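Local coordinates for protein ZmpA Glycopeptidase (Clostridium perfringens, PDB 6XSX) that is a glycopeptidase of the M60 metallopeptidase family, probably cleaving the peptide backbone of glycosylated proteins through the catalytic module described by this chain, at residues Y64-D69 against L93-N98. Numbering follows the deposited sequence.
Sequences YVDVED and LSKGKN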
ATOM      1  N   TYR A  64       2.065   2.818  38.213  1.00 21.29           N
ATOM      2  CA  TYR A  64       2.071   1.623  39.034  1.00 22.55           C
ATOM      3  C   TYR A  64       1.956   0.402  38.133  1.00 22.92           C
ATOM      4  O   TYR A  64       1.094   0.358  37.252  1.00 23.81           O
ATOM      5  CB  TYR A  64       0.938   1.704  40.055  1.00 22.19           C
ATOM      6  CG  TYR A  64       1.200   2.740  41.112  1.00 22.91           C
ATOM      7  CD1 TYR A  64       1.997   2.448  42.212  1.00 23.54           C
ATOM      8  CD2 TYR A  64       0.688   4.021  40.992  1.00 23.25           C
ATOM      9  CE1 TYR A  64       2.258   3.402  43.184  1.00 23.23           C
ATOM     10  CE2 TYR A  64       0.946   4.985  41.954  1.00 24.07           C
ATOM     11  CZ  TYR A  64       1.734   4.675  43.046  1.00 23.31           C
ATOM     12  OH  TYR A  64       1.983   5.632  43.986  1.00 26.64           O
ATOM     13  N   VAL A  65       2.854  -0.565  38.361  1.00 21.96           N
ATOM     14  CA  VAL A  65       2.978  -1.744  37.520  1.00 21.98           C
ATOM     15  C   VAL A  65       2.875  -2.986  38.402  1.00 22.86           C
ATOM     16  O   VAL A  65       3.625  -3.142  39.365  1.00 22.95           O
ATOM     17  CB  VAL A  65       4.310  -1.722  36.742  1.00 22.20           C
ATOM     18  CG1 VAL A  65       4.539  -3.009  35.958  1.00 22.10           C
ATOM     19  CG2 VAL A  65       4.439  -0.505  35.829  1.00 21.15           C
ATOM     20  N   ASP A  66       1.947  -3.877  38.052  1.00 23.68           N
ATOM     21  CA  ASP A  66       1.831  -5.164  38.719  1.00 24.52           C
ATOM     22  C   ASP A  66       2.080  -6.282  37.708  1.00 22.80           C
ATOM     23  O   ASP A  66       1.325  -6.427  36.746  1.00 22.58           O
ATOM     24  CB  ASP A  66       0.480  -5.262  39.441  1.00 28.00           C
ATOM     25  CG  ASP A  66       0.158  -6.628  40.031  1.00 31.70           C
ATOM     26  OD1 ASP A  66       1.046  -7.503  40.056  1.00 31.65           O
ATOM     27  OD2 ASP A  66      -0.997  -6.808  40.456  1.00 36.97           O
ATOM     28  N   VAL A  67       3.177  -7.028  37.910  1.00 21.52           N
ATOM     29  CA  VAL A  67       3.457  -8.281  37.212  1.00 22.16           C
ATOM     30  C   VAL A  67       3.845  -9.311  38.273  1.00 23.57           C
ATOM     31  O   VAL A  67       4.159  -8.930  39.403  1.00 22.87           O
ATOM     32  CB  VAL A  67       4.595  -8.151  36.171  1.00 20.78           C
ATOM     33  CG1 VAL A  67       4.238  -7.204  35.031  1.00 20.58           C
ATOM     34  CG2 VAL A  67       5.919  -7.755  36.811  1.00 19.69           C
ATOM     35  N   GLU A  68       3.856 -10.597  37.898  1.00 24.03           N
ATOM     36  CA  GLU A  68       4.411 -11.623  38.765  1.00 26.54           C
ATOM     37  C   GLU A  68       5.877 -11.300  39.022  1.00 26.11           C
ATOM     38  O   GLU A  68       6.588 -10.892  38.106  1.00 26.56           O
ATOM     39  CB  GLU A  68       4.398 -12.991  38.089  1.00 27.05           C
ATOM     40  CG  GLU A  68       3.033 -13.628  38.021  1.00 31.26           C
ATOM     41  CD  GLU A  68       3.058 -14.967  37.305  1.00 32.57           C
ATOM     42  OE1 GLU A  68       4.062 -15.702  37.455  1.00 33.16           O
ATOM     43  OE2 GLU A  68       2.092 -15.254  36.581  1.00 33.93           O
ATOM     44  N   ASP A  69       6.319 -11.527  40.261  1.00 25.90           N
ATOM     45  CA  ASP A  69       7.694 -11.258  40.652  1.00 27.13           C
ATOM     46  C   ASP A  69       8.646 -11.904  39.659  1.00 26.32           C
ATOM     47  O   ASP A  69       8.463 -13.062  39.308  1.00 27.35           O
ATOM     48  CB  ASP A  69       7.988 -11.780  42.060  1.00 26.83           C
ATOM     49  CG  ASP A  69       7.366 -10.906  43.128  1.00 27.57           C
ATOM     50  OD1 ASP A  69       7.253  -9.687  42.883  1.00 26.40           O
ATOM     51  OD2 ASP A  69       6.983 -11.451  44.191  1.00 28.94           O
ATOM     52  N   LEU A  93       9.735   0.245  32.587  1.00 20.06           N
ATOM     53  CA  LEU A  93       8.985   0.264  33.834  1.00 19.66           C
ATOM     54  C   LEU A  93       9.461  -0.898  34.692  1.00 19.12           C
ATOM     55  O   LEU A  93       9.831  -1.945  34.175  1.00 18.71           O
ATOM     56  CB  LEU A  93       7.485   0.098  33.553  1.00 18.44           C
ATOM     57  CG  LEU A  93       6.802   1.215  32.766  1.00 19.62           C
ATOM     58  CD1 LEU A  93       5.369   0.829  32.416  1.00 19.09           C
ATOM     59  CD2 LEU A  93       6.816   2.528  33.539  1.00 20.26           C
ATOM     60  N   SER A  94       9.395  -0.714  36.009  1.00 19.45           N
ATOM     61  CA  SER A  94       9.677  -1.810  36.920  1.00 21.21           C
ATOM     62  C   SER A  94       8.422  -2.148  37.721  1.00 20.91           C
ATOM     63  O   SER A  94       7.467  -1.374  37.747  1.00 19.74           O
ATOM     64  CB  SER A  94      10.841  -1.467  37.796  1.00 22.85           C
ATOM     65  OG  SER A  94      10.770  -0.102  38.169  1.00 28.10           O
ATOM     66  N   LYS A  95       8.401  -3.323  38.358  1.00 19.99           N
ATOM     67  CA  LYS A  95       7.241  -3.627  39.179  1.00 20.34           C
ATOM     68  C   LYS A  95       7.135  -2.616  40.327  1.00 21.04           C
ATOM     69  O   LYS A  95       8.149  -2.175  40.874  1.00 19.36           O
ATOM     70  CB  LYS A  95       7.270  -5.078  39.671  1.00 21.02           C
ATOM     71  CG  LYS A  95       6.145  -5.407  40.642  1.00 21.10           C
ATOM     72  CD  LYS A  95       6.069  -6.865  41.036  1.00 22.30           C
ATOM     73  CE  LYS A  95       4.903  -7.134  41.968  1.00 21.42           C
ATOM     74  NZ  LYS A  95       4.685  -8.594  42.099  1.00 21.93           N
ATOM     75  N   GLY A  96       5.892  -2.261  40.683  1.00 20.28           N
ATOM     76  CA  GLY A  96       5.628  -1.291  41.732  1.00 20.87           C
ATOM     77  C   GLY A  96       5.526   0.131  41.177  1.00 20.80           C
ATOM     78  O   GLY A  96       5.007   0.340  40.079  1.00 20.21           O
ATOM     79  N   LYS A  97       6.070   1.092  41.930  1.00 19.61           N
ATOM     80  CA  LYS A  97       5.904   2.518  41.671  1.00 21.07           C
ATOM     81  C   LYS A  97       7.004   3.026  40.736  1.00 20.81           C
ATOM     82  O   LYS A  97       8.168   2.677  40.906  1.00 20.80           O
ATOM     83  CB  LYS A  97       5.945   3.261  43.014  1.00 21.84           C
ATOM     84  CG  LYS A  97       5.808   4.776  42.962  1.00 23.43           C
ATOM     85  CD  LYS A  97       6.080   5.423  44.312  1.00 24.90           C
ATOM     86  CE  LYS A  97       5.946   6.929  44.282  1.00 26.30           C
ATOM     87  NZ  LYS A  97       6.178   7.518  45.625  1.00 27.91           N
ATOM     88  N   ASN A  98       6.623   3.855  39.750  1.00 19.92           N
ATOM     89  CA  ASN A  98       7.580   4.469  38.839  1.00 20.09           C
ATOM     90  C   ASN A  98       7.315   5.972  38.780  1.00 20.91           C
ATOM     91  O   ASN A  98       6.276   6.402  38.279  1.00 20.83           O
ATOM     92  CB  ASN A  98       7.479   3.907  37.412  1.00 20.02           C
ATOM     93  CG  ASN A  98       7.687   2.411  37.303  1.00 19.81           C
ATOM     94  OD1 ASN A  98       8.745   1.955  36.880  1.00 19.54           O
ATOM     95  ND2 ASN A  98       6.688   1.636  37.687  1.00 19.89           N
TER
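Lys95 NZ is gripped by two groups of the opposite segment: it donates to Val67 O at 2.8 Å, approaching almost head-on to the carbonyl, and forms a salt bridge with Asp69 OD1 at 2.9 Å, reached from above the carboxylate plane. The lysine chain is fully extended, its CG anti to the backbone N (chi1 175°), which carries the ammonium past Val65 O to the loop that follows strand 60-66. A sulfonate oxygen of a bound MES, probably a crystallisation component, makes a further salt bridge to the same NZ; Asp66 OD1, itself salt-bridged to Arg133, stays 4.3 Å from Lys95 NZ and probably adds only a weak attraction. Behind this polar end, Val65 and Gly96 form an antiparallel hydrogen-bonded pair, with Gly96 N to Val65 O at 2.8 Å and Val65 N to Gly96 O at 2.9 Å. Gly96 adopts a positive phi (91°), a conformation in which a CB would press on the preceding carbonyl. At the adjoining non-hydrogen-bonded pair, the Tyr64 ring and the extended Lys97 chain run side by side, CE1 of the tyrosine lying 3.7 Å from Lys97 CB. On the other face, Val65 CG2 packs against Leu93 CD1 and lies 3.6 Å from Asn98 ND2. Asn98 OD1 accepts from Ser94 N and its ND2 donates to Ser94 O; ND2 also bonds Val63 O. Strand 96-101 is outermost in this four-stranded antiparallel sheet; strand 60-66 separates it from strand 136-140, where Arg138 and Lys136 continue the backbone bonding through Tyr64 and Asp66.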